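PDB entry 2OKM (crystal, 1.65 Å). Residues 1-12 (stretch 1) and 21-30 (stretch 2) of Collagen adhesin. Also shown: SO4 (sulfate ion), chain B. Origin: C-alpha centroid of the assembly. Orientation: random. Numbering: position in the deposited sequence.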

ATOM      1  N   GLU A   1      -3.144  14.059  17.786  1.00 27.80           N
ATOM      2  CA  GLU A   1      -2.871  13.163  16.628  1.00 24.42           C
ATOM      3  C   GLU A   1      -4.169  12.543  16.112  1.00 23.25           C
ATOM      4  O   GLU A   1      -5.011  12.089  16.892  1.00 22.90           O
ATOM      5  CB  GLU A   1      -1.886  12.065  17.037  1.00 26.52           C
ATOM      6  N   ARG A   2      -4.329  12.531  14.794  1.00 20.20           N
ATOM      7  CA  ARG A   2      -5.527  11.973  14.185  1.00 18.51           C
ATOM      8  C   ARG A   2      -5.612  10.456  14.326  1.00 17.18           C
ATOM      9  O   ARG A   2      -4.604   9.750  14.273  1.00 17.24           O
ATOM     10  CB  ARG A   2      -5.603  12.382  12.713  1.00 18.98           C
ATOM     11  CG  ARG A   2      -5.797  13.876  12.528  1.00 22.78           C
ATOM     12  CD  ARG A   2      -5.954  14.268  11.067  1.00 24.11           C
ATOM     13  NE  ARG A   2      -6.219  15.700  10.932  1.00 29.10           N
ATOM     14  CZ  ARG A   2      -5.316  16.604  10.564  1.00 30.07           C
ATOM     15  NH1 ARG A   2      -4.074  16.233  10.278  1.00 32.23           N
ATOM     16  NH2 ARG A   2      -5.655  17.885  10.497  1.00 30.88           N
ATOM     17  N   ASP A   3      -6.837   9.976  14.511  1.00 14.83           N
ATOM     18  CA  ASP A   3      -7.134   8.557  14.682  1.00 13.59           C
ATOM     19  C   ASP A   3      -7.428   7.927  13.322  1.00 14.02           C
ATOM     20  O   ASP A   3      -8.506   8.105  12.765  1.00 12.62           O
ATOM     21  CB  ASP A   3      -8.342   8.431  15.623  1.00 13.40           C
ATOM     22  CG  ASP A   3      -8.855   7.012  15.757  1.00 13.76           C
ATOM     23  OD1 ASP A   3      -8.189   6.067  15.294  1.00 15.12           O
ATOM     24  OD2 ASP A   3      -9.938   6.848  16.351  1.00 13.26           O
ATOM     25  N   TYR A   4      -6.454   7.194  12.791  1.00 13.24           N
ATOM     26  CA  TYR A   4      -6.600   6.544  11.491  1.00 14.27           C
ATOM     27  C   TYR A   4      -6.819   5.046  11.648  1.00 12.91           C
ATOM     28  O   TYR A   4      -6.518   4.471  12.690  1.00 13.23           O
ATOM     29  CB  TYR A   4      -5.328   6.736  10.655  1.00 18.23           C
ATOM     30  CG  TYR A   4      -5.014   8.157  10.255  1.00 22.17           C
ATOM     31  CD1 TYR A   4      -5.718   8.785   9.230  1.00 24.26           C
ATOM     32  CD2 TYR A   4      -3.997   8.870  10.893  1.00 24.91           C
ATOM     33  CE1 TYR A   4      -5.419  10.091   8.846  1.00 27.73           C
ATOM     34  CE2 TYR A   4      -3.689  10.178  10.516  1.00 26.72           C
ATOM     35  CZ  TYR A   4      -4.403  10.779   9.493  1.00 27.09           C
ATOM     36  OH  TYR A   4      -4.103  12.067   9.112  1.00 30.68           O
ATOM     37  N   PRO A   5      -7.374   4.393  10.617  1.00 12.93           N
ATOM     38  CA  PRO A   5      -7.554   2.949  10.773  1.00 12.78           C
ATOM     39  C   PRO A   5      -6.148   2.362  10.681  1.00 11.55           C
ATOM     40  O   PRO A   5      -5.218   3.063  10.274  1.00 12.14           O
ATOM     41  CB  PRO A   5      -8.416   2.569   9.571  1.00 14.52           C
ATOM     42  CG  PRO A   5      -8.072   3.610   8.551  1.00 14.72           C
ATOM     43  CD  PRO A   5      -7.978   4.879   9.366  1.00 14.69           C
ATOM     44  N   PHE A   6      -5.981   1.101  11.063  1.00 11.29           N
ATOM     45  CA  PHE A   6      -4.663   0.490  10.973  1.00 10.76           C
ATOM     46  C   PHE A   6      -4.229   0.504   9.515  1.00 11.55           C
ATOM     47  O   PHE A   6      -3.048   0.647   9.208  1.00 11.43           O
ATOM     48  CB  PHE A   6      -4.682  -0.952  11.467  1.00 11.05           C
ATOM     49  CG  PHE A   6      -3.342  -1.616  11.396  1.00 10.92           C
ATOM     50  CD1 PHE A   6      -2.369  -1.344  12.350  1.00 11.92           C
ATOM     51  CD2 PHE A   6      -3.027  -2.457  10.335  1.00 12.57           C
ATOM     52  CE1 PHE A   6      -1.095  -1.903  12.249  1.00 11.55           C
ATOM     53  CE2 PHE A   6      -1.756  -3.019  10.224  1.00 12.69           C
ATOM     54  CZ  PHE A   6      -0.790  -2.740  11.182  1.00 12.96           C
ATOM     55  N   PHE A   7      -5.194   0.335   8.617  1.00 10.20           N
ATOM     56  CA  PHE A   7      -4.889   0.348   7.198  1.00 10.19           C
ATOM     57  C   PHE A   7      -6.008   0.890   6.335  1.00 10.34           C
ATOM     58  O   PHE A   7      -7.186   0.611   6.557  1.00 11.98           O
ATOM     59  CB  PHE A   7      -4.538  -1.057   6.694  1.00 12.13           C
ATOM     60  CG  PHE A   7      -4.268  -1.109   5.211  1.00 11.66           C
ATOM     61  CD1 PHE A   7      -5.285  -1.403   4.309  1.00 13.14           C
ATOM     62  CD2 PHE A   7      -3.008  -0.792   4.717  1.00 12.44           C
ATOM     63  CE1 PHE A   7      -5.051  -1.376   2.931  1.00 13.52           C
ATOM     64  CE2 PHE A   7      -2.761  -0.761   3.346  1.00 13.08           C
ATOM     65  CZ  PHE A   7      -3.786  -1.053   2.452  1.00 12.51           C
ATOM     66  N   TYR A   8      -5.624   1.690   5.351  1.00 10.31           N
ATOM     67  CA  TYR A   8      -6.578   2.209   4.400  1.00 10.62           C
ATOM     68  C   TYR A   8      -5.863   2.539   3.112  1.00 10.33           C
ATOM     69  O   TYR A   8      -4.646   2.766   3.087  1.00  9.59           O
ATOM     70  CB  TYR A   8      -7.349   3.426   4.939  1.00 10.49           C
ATOM     71  CG  TYR A   8      -6.590   4.724   5.032  1.00 11.32           C
ATOM     72  CD1 TYR A   8      -5.822   5.027   6.153  1.00 12.40           C
ATOM     73  CD2 TYR A   8      -6.694   5.684   4.023  1.00 11.67           C
ATOM     74  CE1 TYR A   8      -5.182   6.257   6.271  1.00 14.37           C
ATOM     75  CE2 TYR A   8      -6.058   6.913   4.132  1.00 12.80           C
ATOM     76  CZ  TYR A   8      -5.308   7.192   5.259  1.00 14.49           C
ATOM     77  OH  TYR A   8      -4.696   8.416   5.377  1.00 17.90           O
ATOM     78  N   LYS A   9      -6.634   2.555   2.038  1.00  9.00           N
ATOM     79  CA  LYS A   9      -6.093   2.814   0.730  1.00 10.37           C
ATOM     80  C   LYS A   9      -6.933   3.826  -0.034  1.00 10.08           C
ATOM     81  O   LYS A   9      -8.166   3.747  -0.039  1.00  9.96           O
ATOM     82  CB  LYS A   9      -6.052   1.492  -0.013  1.00 10.95           C
ATOM     83  CG  LYS A   9      -5.636   1.591  -1.421  1.00 13.64           C
ATOM     84  CD  LYS A   9      -5.713   0.223  -1.994  1.00 18.65           C
ATOM     85  CE  LYS A   9      -5.845   0.366  -3.435  1.00 25.06           C
ATOM     86  NZ  LYS A   9      -4.638   1.011  -3.991  1.00 27.52           N
ATOM     87  N   VAL A  10      -6.255   4.786  -0.657  1.00 10.67           N
ATOM     88  CA  VAL A  10      -6.919   5.807  -1.458  1.00 10.69           C
ATOM     89  C   VAL A  10      -6.062   6.124  -2.670  1.00 10.24           C
ATOM     90  O   VAL A  10      -4.909   5.708  -2.764  1.00 10.40           O
ATOM     91  CB  VAL A  10      -7.135   7.122  -0.672  1.00 10.84           C
ATOM     92  CG1 VAL A  10      -8.155   6.907   0.423  1.00 11.53           C
ATOM     93  CG2 VAL A  10      -5.809   7.605  -0.086  1.00 12.62           C
ATOM     94  N   GLY A  11      -6.634   6.867  -3.604  1.00 10.97           N
ATOM     95  CA  GLY A  11      -5.893   7.248  -4.787  1.00 11.44           C
ATOM     96  C   GLY A  11      -6.448   8.535  -5.354  1.00 11.89           C
ATOM     97  O   GLY A  11      -7.486   9.025  -4.903  1.00 12.46           O
ATOM     98  N   ASP A  12      -5.741   9.096  -6.328  1.00 13.12           N
ATOM     99  CA  ASP A  12      -6.193  10.313  -6.984  1.00 15.13           C
ATOM    100  C   ASP A  12      -5.606  10.389  -8.385  1.00 15.57           C
ATOM    101  O   ASP A  12      -4.789   9.550  -8.770  1.00 14.99           O
ATOM    102  CB  ASP A  12      -5.820  11.565  -6.170  1.00 15.95           C
ATOM    103  CG  ASP A  12      -4.325  11.762  -6.027  1.00 18.18           C
ATOM    104  OD1 ASP A  12      -3.601  11.655  -7.037  1.00 19.16           O
ATOM    105  OD2 ASP A  12      -3.871  12.049  -4.895  1.00 20.55           O
ATOM    106  N   ARG A  21      -2.656   7.713  -9.107  1.00 10.64           N
ATOM    107  CA  ARG A  21      -1.713   7.665  -7.996  1.00 11.50           C
ATOM    108  C   ARG A  21      -2.405   6.921  -6.862  1.00 11.47           C
ATOM    109  O   ARG A  21      -3.502   7.295  -6.446  1.00 13.28           O
ATOM    110  CB  ARG A  21      -1.335   9.071  -7.520  1.00 12.78           C
ATOM    111  CG  ARG A  21      -0.728   9.977  -8.580  1.00 14.92           C
ATOM    112  CD  ARG A  21       0.015  11.132  -7.909  1.00 19.10           C
ATOM    113  NE  ARG A  21      -0.807  11.797  -6.898  1.00 22.06           N
ATOM    114  CZ  ARG A  21      -0.320  12.565  -5.926  1.00 22.20           C
ATOM    115  NH1 ARG A  21       0.987  12.767  -5.828  1.00 24.60           N
ATOM    116  NH2 ARG A  21      -1.140  13.128  -5.047  1.00 23.10           N
ATOM    117  N   TRP A  22      -1.772   5.859  -6.374  1.00  9.41           N
ATOM    118  CA  TRP A  22      -2.344   5.063  -5.296  1.00 10.28           C
ATOM    119  C   TRP A  22      -1.533   5.196  -4.017  1.00  9.01           C
ATOM    120  O   TRP A  22      -0.332   5.478  -4.054  1.00  9.20           O
ATOM    121  CB  TRP A  22      -2.424   3.583  -5.703  1.00  8.83           C
ATOM    122  CG  TRP A  22      -3.482   3.279  -6.734  1.00  9.88           C
ATOM    123  CD1 TRP A  22      -3.283   2.986  -8.056  1.00 11.23           C
ATOM    124  CD2 TRP A  22      -4.900   3.251  -6.527  1.00 11.52           C
ATOM    125  NE1 TRP A  22      -4.490   2.775  -8.680  1.00 12.51           N
ATOM    126  CE2 TRP A  22      -5.501   2.928  -7.764  1.00 11.78           C
ATOM    127  CE3 TRP A  22      -5.725   3.458  -5.409  1.00  9.51           C
ATOM    128  CZ2 TRP A  22      -6.889   2.820  -7.925  1.00 10.37           C
ATOM    129  CZ3 TRP A  22      -7.110   3.350  -5.566  1.00 11.62           C
ATOM    130  CH2 TRP A  22      -7.675   3.028  -6.816  1.00 11.18           C
ATOM    131  N   PHE A  23      -2.204   5.009  -2.885  1.00  9.18           N
ATOM    132  CA  PHE A  23      -1.552   5.113  -1.586  1.00  8.84           C
ATOM    133  C   PHE A  23      -1.995   4.001  -0.645  1.00  9.00           C
ATOM    134  O   PHE A  23      -3.195   3.789  -0.445  1.00  9.31           O
ATOM    135  CB  PHE A  23      -1.894   6.450  -0.913  1.00  8.75           C
ATOM    136  CG  PHE A  23      -1.583   7.666  -1.746  1.00 10.78           C
ATOM    137  CD1 PHE A  23      -2.408   8.038  -2.801  1.00 12.08           C
ATOM    138  CD2 PHE A  23      -0.475   8.457  -1.453  1.00 10.85           C
ATOM    139  CE1 PHE A  23      -2.137   9.182  -3.556  1.00 12.71           C
ATOM    140  CE2 PHE A  23      -0.194   9.605  -2.201  1.00 11.75           C
ATOM    141  CZ  PHE A  23      -1.029   9.966  -3.252  1.00 11.72           C
ATOM    142  N   LEU A  24      -1.025   3.293  -0.074  1.00  9.16           N
ATOM    143  CA  LEU A  24      -1.315   2.249   0.899  1.00  8.29           C
ATOM    144  C   LEU A  24      -0.840   2.861   2.214  1.00  9.23           C
ATOM    145  O   LEU A  24       0.352   3.075   2.411  1.00 10.38           O
ATOM    146  CB  LEU A  24      -0.528   0.974   0.581  1.00  9.43           C
ATOM    147  CG  LEU A  24      -0.702   0.432  -0.842  1.00  9.06           C
ATOM    148  CD1 LEU A  24       0.116  -0.838  -0.975  1.00 10.44           C
ATOM    149  CD2 LEU A  24      -2.173   0.152  -1.147  1.00  9.07           C
ATOM    150  N   ASN A  25      -1.784   3.158   3.100  1.00  9.45           N
ATOM    151  CA  ASN A  25      -1.473   3.794   4.379  1.00  9.49           C
ATOM    152  C   ASN A  25      -1.461   2.778   5.499  1.00  9.33           C
ATOM    153  O   ASN A  25      -2.505   2.345   5.980  1.00  9.54           O
ATOM    154  CB  ASN A  25      -2.501   4.884   4.636  1.00 10.28           C
ATOM    155  CG  ASN A  25      -2.455   5.960   3.575  1.00 13.42           C
ATOM    156  OD1 ASN A  25      -1.564   6.808   3.579  1.00 15.11           O
ATOM    157  ND2 ASN A  25      -3.399   5.914   2.644  1.00 15.04           N
ATOM    158  N   VAL A  26      -0.255   2.417   5.919  1.00  9.30           N
ATOM    159  CA  VAL A  26      -0.069   1.394   6.929  1.00 10.35           C
ATOM    160  C   VAL A  26       0.370   1.851   8.315  1.00  9.95           C
ATOM    161  O   VAL A  26       1.426   2.467   8.475  1.00 10.05           O
ATOM    162  CB  VAL A  26       0.959   0.356   6.417  1.00 11.13           C
ATOM    163  CG1 VAL A  26       1.035  -0.831   7.370  1.00 11.00           C
ATOM    164  CG2 VAL A  26       0.587  -0.085   5.005  1.00 11.72           C
ATOM    165  N   ASN A  27      -0.453   1.534   9.311  1.00  9.56           N
ATOM    166  CA  ASN A  27      -0.156   1.836  10.707  1.00  9.78           C
ATOM    167  C   ASN A  27       0.245   3.294  10.953  1.00 10.89           C
ATOM    168  O   ASN A  27       1.252   3.566  11.604  1.00  9.97           O
ATOM    169  CB  ASN A  27       0.955   0.879  11.167  1.00 11.70           C
ATOM    170  CG  ASN A  27       1.128   0.849  12.669  1.00 11.96           C
ATOM    171  OD1 ASN A  27       0.192   1.115  13.423  1.00 11.50           O
ATOM    172  ND2 ASN A  27       2.330   0.495  13.111  1.00 12.74           N
ATOM    173  N   LEU A  28      -0.553   4.233  10.445  1.00 10.33           N
ATOM    174  CA  LEU A  28      -0.244   5.649  10.616  1.00 11.51           C
ATOM    175  C   LEU A  28      -0.170   6.076  12.082  1.00 12.49           C
ATOM    176  O   LEU A  28       0.541   7.024  12.420  1.00 14.55           O
ATOM    177  CB  LEU A  28      -1.258   6.519   9.859  1.00 11.47           C
ATOM    178  CG  LEU A  28      -0.957   6.776   8.374  1.00 14.32           C
ATOM    179  CD1 LEU A  28      -0.738   5.472   7.639  1.00 19.33           C
ATOM    180  CD2 LEU A  28      -2.099   7.566   7.751  1.00 15.34           C
ATOM    181  N   ASN A  29      -0.890   5.379  12.957  1.00 13.79           N
ATOM    182  CA  ASN A  29      -0.845   5.732  14.374  1.00 14.96           C
ATOM    183  C   ASN A  29       0.319   5.076  15.097  1.00 16.34           C
ATOM    184  O   ASN A  29       0.463   5.201  16.312  1.00 16.03           O
ATOM    185  CB  ASN A  29      -2.162   5.391  15.061  1.00 15.59           C
ATOM    186  CG  ASN A  29      -3.265   6.359  14.688  1.00 17.12           C
ATOM    187  OD1 ASN A  29      -4.098   6.067  13.842  1.00 17.56           O
ATOM    188  ND2 ASN A  29      -3.255   7.535  15.310  1.00 18.67           N
ATOM    189  N   LYS A  30       1.149   4.376  14.335  1.00 14.91           N
ATOM    190  CA  LYS A  30       2.336   3.734  14.868  1.00 15.72           C
ATOM    191  C   LYS A  30       2.083   2.833  16.070  1.00 15.52           C
ATOM    192  O   LYS A  30       2.717   2.980  17.118  1.00 16.64           O
ATOM    193  CB  LYS A  30       3.368   4.806  15.220  1.00 16.87           C
ATOM    194  CG  LYS A  30       3.784   5.656  14.015  1.00 19.60           C
ATOM    195  CD  LYS A  30       4.706   6.795  14.404  1.00 22.48           C
ATOM    196  CE  LYS A  30       4.029   8.154  14.222  1.00 25.24           C
ATOM    197  NZ  LYS A  30       4.632   8.962  13.114  1.00 24.73           N
TER
HETATM  198  S   SO4 B 201      -9.562   0.213  12.417  1.00 17.67           S
HETATM  199  O1  SO4 B 201      -9.740   1.642  12.734  1.00 16.77           O
HETATM  200  O2  SO4 B 201     -10.183  -0.620  13.465  1.00 20.85           O
HETATM  201  O3  SO4 B 201     -10.194  -0.075  11.116  1.00 24.61           O
HETATM  202  O4  SO4 B 201      -8.126  -0.100  12.339  1.00 20.81           O
HETATM  203  O   HOH W   1      -3.278   3.887  12.346  1.00 18.67           O

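The apolar contacts between the two stretches lie on both faces of an antiparallel pair of strands, residues 7-12 and 21-26, whose N-to-C directions differ by 163°. On the face bearing Phe-7, Lys-9, Leu-24 and Val-26, the Phe-7 ring meets its neighbours edge-on: CD2 lies 3.7 Å from Val-26 CG2, and CE2 4.0 Å from Leu-24 CB. The aliphatic part of Lys-9 extends this layer, with CD 3.6 Å from Leu-24 CD2, while its NZ comes within 3.0 Å of Trp-22 CE3. Gly-11 sits opposite Trp-22, where the CA atoms approach to 4.2 Å; a CB on Gly-11 would clash with Trp-22 CE3 and Arg-21 O.

On the other face, Tyr-8 lays its ring over Asn-25, whose CB is 3.6 Å from the ring centroid in a CH-pi contact. Leu-28 bridges two tyrosines: its CD2 lies over one face of the Tyr-4 ring, 3.9 Å from the centroid, in a CH-pi contact, and also touches the edge of the Tyr-8 ring, 3.7 Å from CE1.

The backbone ladder holds these layers in register. Tyr-8 pairs with Asn-25, Val-10 with Phe-23 and Asp-12 with Arg-21, each through two reciprocal N-H...O bonds; Phe-7, just before the first pair, and Lys-9, between the first and second, direct their CA hydrogens at Asn-25 O and Phe-23 O. Beyond the strand, Asn-27 N donates to Phe-6 O (2.7 Å).

Polar side chains secure both ends. At one, the Arg-21 guanidinium grips the Asp-12 carboxylate in a two-pronged salt bridge, NE to OD1 at 2.8 Å and NH2 to OD2 at 2.9 Å. At the other, the Asn-29 amide imitates a strand partner: ND2 donates to Arg-2 O and OD1 accepts from Tyr-4 N, both at 2.8 Å. A water accepts from Asn-29 N (2.9 Å) and lies 3.0 Å from Pro-5 O, linking the turn to the N-terminal segment.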